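Local coordinates for isomerase (Escherichia coli, PDB 5VHU), which probably interconverts the ketose and aldose forms of a five-carbon sugar phosphate, as an arabinose-5-phosphate isomerase of the SIS family, working as a homotetramer, at the interface of chains A and B and the interface of chains A and C. Sequence-based numbering; all coordinates share one arbitrary frame. Chains: chain A/B/C, Isomerase.

Contact 1: the interface of chains A and B. Residues chain A 185-188; chain B 80-81, 85, 112.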
ATOM      1  N   LEU A 185     -19.904   8.764 -10.805  1.00 10.82           N
ATOM      2  CA  LEU A 185     -19.175   7.987 -11.813  1.00 11.04           C
ATOM      3  C   LEU A 185     -17.950   7.313 -11.153  1.00 11.64           C
ATOM      4  O   LEU A 185     -17.708   6.081 -11.320  1.00 10.84           O
ATOM      5  CB  LEU A 185     -18.768   8.881 -12.979  1.00 11.14           C
ATOM      6  CG  LEU A 185     -17.940   8.207 -14.080  1.00 11.94           C
ATOM      7  CD1 LEU A 185     -18.736   7.051 -14.738  1.00 11.11           C
ATOM      8  CD2 LEU A 185     -17.426   9.262 -15.077  1.00 14.14           C
ATOM      9  N   TYR A 186     -17.237   8.099 -10.336  1.00 11.03           N
ATOM     10  CA  TYR A 186     -16.038   7.545  -9.663  1.00 11.32           C
ATOM     11  C   TYR A 186     -16.337   6.846  -8.368  1.00 12.09           C
ATOM     12  O   TYR A 186     -15.456   6.131  -7.849  1.00 12.37           O
ATOM     13  CB  TYR A 186     -15.023   8.668  -9.437  1.00 11.40           C
ATOM     14  CG  TYR A 186     -14.600   9.416 -10.688  1.00 11.96           C
ATOM     15  CD1 TYR A 186     -14.530   8.776 -11.930  1.00 12.57           C
ATOM     16  CD2 TYR A 186     -14.285  10.775 -10.614  1.00 12.71           C
ATOM     17  CE1 TYR A 186     -14.135   9.475 -13.076  1.00 13.10           C
ATOM     18  CE2 TYR A 186     -13.880  11.486 -11.746  1.00 12.62           C
ATOM     19  CZ  TYR A 186     -13.816  10.824 -12.949  1.00 14.02           C
ATOM     20  OH  TYR A 186     -13.419  11.532 -14.037  1.00 16.52           O
ATOM     21  N   HIS A 187     -17.564   6.973  -7.846  1.00 12.66           N
ATOM     22  CA  HIS A 187     -17.902   6.397  -6.550  1.00 15.76           C
ATOM     23  C   HIS A 187     -19.299   5.737  -6.691  1.00 18.70           C
ATOM     24  O   HIS A 187     -20.249   6.263  -6.110  1.00 22.23           O
ATOM     25  CB  HIS A 187     -17.776   7.520  -5.446  1.00 17.17           C
ATOM     26  CG  HIS A 187     -17.742   6.994  -4.049  1.00 22.23           C
ATOM     27  ND1 HIS A 187     -18.670   6.078  -3.570  1.00 26.87           N
ATOM     28  CD2 HIS A 187     -16.874   7.212  -3.026  1.00 21.68           C
ATOM     29  CE1 HIS A 187     -18.381   5.756  -2.314  1.00 24.78           C
ATOM     30  NE2 HIS A 187     -17.294   6.418  -1.964  1.00 24.71           N
ATOM     31  N   PRO A 188     -19.441   4.658  -7.516  1.00 20.25           N
ATOM     32  CA  PRO A 188     -20.779   4.123  -7.962  1.00 25.06           C
ATOM     33  C   PRO A 188     -21.582   3.330  -6.933  1.00 31.50           C
ATOM     34  O   PRO A 188     -20.989   2.790  -6.017  1.00 29.90           O
ATOM     35  CB  PRO A 188     -20.416   3.157  -9.094  1.00 23.25           C
ATOM     36  CG  PRO A 188     -18.985   2.834  -8.925  1.00 22.39           C
ATOM     37  CD  PRO A 188     -18.355   4.049  -8.321  1.00 19.44           C
TER
ATOM     38  N   ALA B  80     -10.946   1.766  -6.356  1.00  7.29           N
ATOM     39  CA  ALA B  80     -11.437   2.295  -7.648  1.00  7.33           C
ATOM     40  C   ALA B  80     -12.892   2.759  -7.450  1.00  7.75           C
ATOM     41  O   ALA B  80     -13.268   3.885  -7.839  1.00  7.73           O
ATOM     42  CB  ALA B  80     -11.376   1.189  -8.746  1.00  7.82           C
ATOM     43  N   VAL B  81     -13.711   1.918  -6.821  1.00  7.04           N
ATOM     44  CA  VAL B  81     -15.173   2.280  -6.707  1.00  7.95           C
ATOM     45  C   VAL B  81     -15.444   3.209  -5.493  1.00  7.83           C
ATOM     46  O   VAL B  81     -16.564   3.624  -5.253  1.00  8.82           O
ATOM     47  CB  VAL B  81     -16.125   1.048  -6.757  1.00  8.96           C
ATOM     48  CG1 VAL B  81     -15.847   0.314  -8.069  1.00 10.10           C
ATOM     49  CG2 VAL B  81     -15.997   0.150  -5.503  1.00  9.19           C
ATOM     50  N   LEU B  85     -11.316   5.566  -9.335  1.00  8.88           N
ATOM     51  CA  LEU B  85     -11.567   5.630 -10.796  1.00  9.04           C
ATOM     52  C   LEU B  85     -11.222   7.015 -11.402  1.00  8.53           C
ATOM     53  O   LEU B  85     -10.858   7.128 -12.584  1.00  8.36           O
ATOM     54  CB  LEU B  85     -13.024   5.236 -11.045  1.00  9.70           C
ATOM     55  CG  LEU B  85     -13.235   3.730 -11.097  1.00 10.53           C
ATOM     56  CD1 LEU B  85     -14.739   3.462 -10.813  1.00 11.72           C
ATOM     57  CD2 LEU B  85     -12.706   3.086 -12.407  1.00 11.77           C
ATOM     58  N   SER B 112     -18.744   1.958 -14.651  1.00  9.99           N
ATOM     59  CA  SER B 112     -18.050   3.232 -14.780  1.00  9.82           C
ATOM     60  C   SER B 112     -16.995   3.247 -15.877  1.00  9.64           C
ATOM     61  O   SER B 112     -16.934   4.192 -16.653  1.00 10.51           O
ATOM     62  CB  SER B 112     -17.424   3.698 -13.425  1.00 10.03           C
ATOM     63  OG  SER B 112     -18.459   3.822 -12.430  1.00 11.83           O
TER
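One face of the A:His187 imidazole is approached by the carbonyl oxygen of B:Val81, which sits 3.6 Å from ND1, above the ring plane and towards its rim. The ring is therefore met from above by a backbone group rather than bonded to it through a nitrogen. The peptide carbonyl of B:Leu85 lies over one face of the A:Tyr186 ring at its CD1-CE1 rim, with the carbonyl carbon C 3.8 Å from CD1; CB of the leucine is set further out beside the rim. The B:Leu85 branch CD1 reaches on towards the carbonyl oxygens of A:Leu185 and A:Tyr186.

A hydrogen bond runs from the hydroxyl OG of B:Ser112 to the backbone O of A:Leu185, at 2.6 Å. The hydroxyl arrives in the carbonyl plane, with a C=O...donor angle of 147°. Set beside its own backbone N (chi1 -59°), OG leaves helix 110-116 to meet a carbonyl in the last turn of helix 180-186. B:Ser112 also packs against A:Leu185, whose CD1 lies 3.8 Å from the serine CB.

The A:Pro188 ring, in the last modelled residue, lies across B:Val81, nearly perpendicular to the valine side chain. Its CD lies 4.0 Å from CA of B:Val81, and its CG leans towards the serine hydroxyl, 3.7 Å from OG. The carbonyl oxygens of A:Tyr186 and B:Ala80 are modelled 3.1 Å apart; both can only accept, so this pair is best read as a clash of doubtful meaning.

The patch holds the end of helix 180-186 and the following His-Pro pair against the neighbouring subunit. A:His187 is thereby placed beside helix 77-84 of chain B, and in this family such an arrangement probably helps to build an active site from two subunits of the tetramer.

Contact 2: the interface of chains A and C. Residues chain A 21, 24-25, 29, 163-164; chain C 14-15, 18.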
ATOM      1  N   VAL A  21      -4.032  23.826  13.381  1.00 13.43           N
ATOM      2  CA  VAL A  21      -4.870  24.105  12.213  1.00 14.62           C
ATOM      3  C   VAL A  21      -5.311  25.581  12.215  1.00 15.82           C
ATOM      4  O   VAL A  21      -5.164  26.278  11.177  1.00 15.59           O
ATOM      5  CB  VAL A  21      -6.063  23.141  12.086  1.00 14.41           C
ATOM      6  CG1 VAL A  21      -6.925  23.508  10.879  1.00 14.90           C
ATOM      7  CG2 VAL A  21      -5.568  21.685  11.892  1.00 14.14           C
ATOM      8  N   VAL A  24      -2.727  28.043  10.950  1.00 17.74           N
ATOM      9  CA  VAL A  24      -2.628  28.068   9.488  1.00 16.80           C
ATOM     10  C   VAL A  24      -3.765  28.858   8.841  1.00 16.49           C
ATOM     11  O   VAL A  24      -3.493  29.661   7.932  1.00 16.95           O
ATOM     12  CB  VAL A  24      -2.512  26.626   8.892  1.00 17.26           C
ATOM     13  CG1 VAL A  24      -2.437  26.701   7.374  1.00 15.15           C
ATOM     14  CG2 VAL A  24      -1.248  25.945   9.470  1.00 16.59           C
ATOM     15  N   ILE A  25      -5.001  28.644   9.286  1.00 16.23           N
ATOM     16  CA  ILE A  25      -6.184  29.390   8.781  1.00 18.07           C
ATOM     17  C   ILE A  25      -5.990  30.911   9.043  1.00 20.37           C
ATOM     18  O   ILE A  25      -6.424  31.721   8.254  1.00 20.12           O
ATOM     19  CB  ILE A  25      -7.493  28.912   9.440  1.00 19.73           C
ATOM     20  CG1 ILE A  25      -7.791  27.465   9.026  1.00 20.28           C
ATOM     21  CG2 ILE A  25      -8.685  29.762   9.011  1.00 20.84           C
ATOM     22  CD1 ILE A  25      -9.004  26.865   9.743  1.00 20.73           C
ATOM     23  N   LEU A  29      -1.423  32.730   3.719  1.00 16.55           N
ATOM     24  CA  LEU A  29      -1.487  31.716   2.635  1.00 16.87           C
ATOM     25  C   LEU A  29      -1.162  32.353   1.278  1.00 16.47           C
ATOM     26  O   LEU A  29      -1.790  32.037   0.258  1.00 16.27           O
ATOM     27  CB  LEU A  29      -2.895  31.025   2.600  1.00 18.26           C
ATOM     28  CG  LEU A  29      -3.347  30.361   3.909  1.00 19.19           C
ATOM     29  CD1 LEU A  29      -4.664  29.629   3.660  1.00 19.60           C
ATOM     30  CD2 LEU A  29      -2.268  29.425   4.481  1.00 19.19           C
ATOM     31  N   VAL A 163      -5.548  18.880   6.209  1.00  8.03           N
ATOM     32  CA  VAL A 163      -6.613  19.906   6.120  1.00  7.99           C
ATOM     33  C   VAL A 163      -6.315  20.839   4.953  1.00  8.25           C
ATOM     34  O   VAL A 163      -7.228  21.142   4.157  1.00  8.76           O
ATOM     35  CB  VAL A 163      -6.761  20.687   7.441  1.00  7.77           C
ATOM     36  CG1 VAL A 163      -7.771  21.865   7.296  1.00  8.52           C
ATOM     37  CG2 VAL A 163      -7.263  19.731   8.527  1.00  8.58           C
ATOM     38  N   VAL A 164      -5.061  21.268   4.841  1.00  9.00           N
ATOM     39  CA  VAL A 164      -4.655  22.195   3.767  1.00  9.48           C
ATOM     40  C   VAL A 164      -4.903  21.521   2.394  1.00  8.97           C
ATOM     41  O   VAL A 164      -5.571  22.105   1.507  1.00  8.48           O
ATOM     42  CB  VAL A 164      -3.168  22.607   3.906  1.00 10.45           C
ATOM     43  CG1 VAL A 164      -2.679  23.215   2.585  1.00 12.37           C
ATOM     44  CG2 VAL A 164      -3.041  23.575   5.069  1.00 12.41           C
TER
ATOM     45  N   MET C  14     -11.196  24.815   4.955  1.00 10.90           N
ATOM     46  CA  MET C  14     -10.381  24.527   6.153  1.00 10.72           C
ATOM     47  C   MET C  14     -11.195  24.760   7.401  1.00 11.86           C
ATOM     48  O   MET C  14     -11.141  23.998   8.356  1.00 10.80           O
ATOM     49  CB  MET C  14      -9.122  25.385   6.215  1.00 11.29           C
ATOM     50  CG  MET C  14      -8.127  25.100   5.086  1.00 12.81           C
ATOM     51  SD  MET C  14      -6.568  25.984   5.326  1.00 16.65           S
ATOM     52  CE  MET C  14      -5.852  25.219   6.752  1.00 17.02           C
ATOM     53  N   HIS C  15     -11.940  25.866   7.388  1.00 11.91           N
ATOM     54  CA  HIS C  15     -12.751  26.228   8.509  1.00 14.04           C
ATOM     55  C   HIS C  15     -13.863  25.201   8.770  1.00 12.62           C
ATOM     56  O   HIS C  15     -14.180  24.918   9.963  1.00 10.85           O
ATOM     57  CB  HIS C  15     -13.373  27.600   8.215  1.00 17.04           C
ATOM     58  CG  HIS C  15     -14.185  28.103   9.354  1.00 23.34           C
ATOM     59  ND1 HIS C  15     -13.612  28.499  10.545  1.00 28.76           N
ATOM     60  CD2 HIS C  15     -15.526  28.180   9.525  1.00 25.64           C
ATOM     61  CE1 HIS C  15     -14.572  28.819  11.397  1.00 26.30           C
ATOM     62  NE2 HIS C  15     -15.738  28.654  10.800  1.00 27.75           N
ATOM     63  N   LEU C  18     -12.176  22.435  10.650  1.00 13.59           N
ATOM     64  CA  LEU C  18     -11.910  22.927  12.019  1.00 15.56           C
ATOM     65  C   LEU C  18     -13.183  22.819  12.888  1.00 15.43           C
ATOM     66  O   LEU C  18     -13.143  22.339  14.019  1.00 15.78           O
ATOM     67  CB  LEU C  18     -11.488  24.405  11.977  1.00 17.95           C
ATOM     68  CG  LEU C  18     -10.893  25.036  13.256  1.00 23.31           C
ATOM     69  CD1 LEU C  18      -9.467  24.513  13.397  1.00 24.23           C
ATOM     70  CD2 LEU C  18     -10.859  26.559  13.167  1.00 25.97           C
TER
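C:Met14 pushes its side chain into an aliphatic pocket of chain A, and its methyl CE touches several aliphatic branches. CE lies 3.7 Å from CG2 of A:Val164 on helix 156-175. On helix 3-25 of chain A it meets CG1 of A:Ile25, also at 3.7 Å, and CG1 of A:Val24. The methionine and isoleucine overlap head to tail, A:Val24 stands across the methyl end, and A:Val164 runs parallel beside the methionine. A:Val163 lies aslant the methionine, with CG1 touching both the methyl and the backbone end of C:Met14; the distance from CG1 to CA is 3.9 Å.

The bend at the last torsion of C:Met14 (chi3 68°) folds CE back among these branches. A:Leu29 stands further out on the sulfur side, its CD1 4.4 Å from SD of C:Met14.

A turn further along the same chain C helix, C:Leu18 places its branches against two residues of chain A. CD1 of the leucine meets CG1 of A:Val21 at 3.7 Å, while CD2 lies by CD1 of A:Ile25.

Behind these contacts, the two copies of helix 3-25 run roughly antiparallel, and helix 156-175 of chain A supplies the other wall around the methionine. This is apolar helix packing that helps to join two subunits of the homotetramer. The extended A:Ile25 side chain (chi2 174°) carries its CD1 methyl to the chain C backbone, where it lies 3.9 Å from N of C:His15.

The centres of contact 1 and contact 2 lie about 28 Å apart, and they share chain A but none of their residues. Contact 1 uses the C-terminal helix 180-186 and the stretch after it to reach chain B; contact 2 uses helices 3-25 and 156-175 to reach chain C. Each subunit thus meets two different neighbours through separate surfaces, and both interfaces are two-fold symmetric. Two such independent dyads are what a homotetramer built as a dimer of dimers needs. The aliphatic packing of contact 2 probably serves mainly assembly, whereas contact 1 also sets the last modelled residues, with A:His187, against the neighbour, probably at a shared active site.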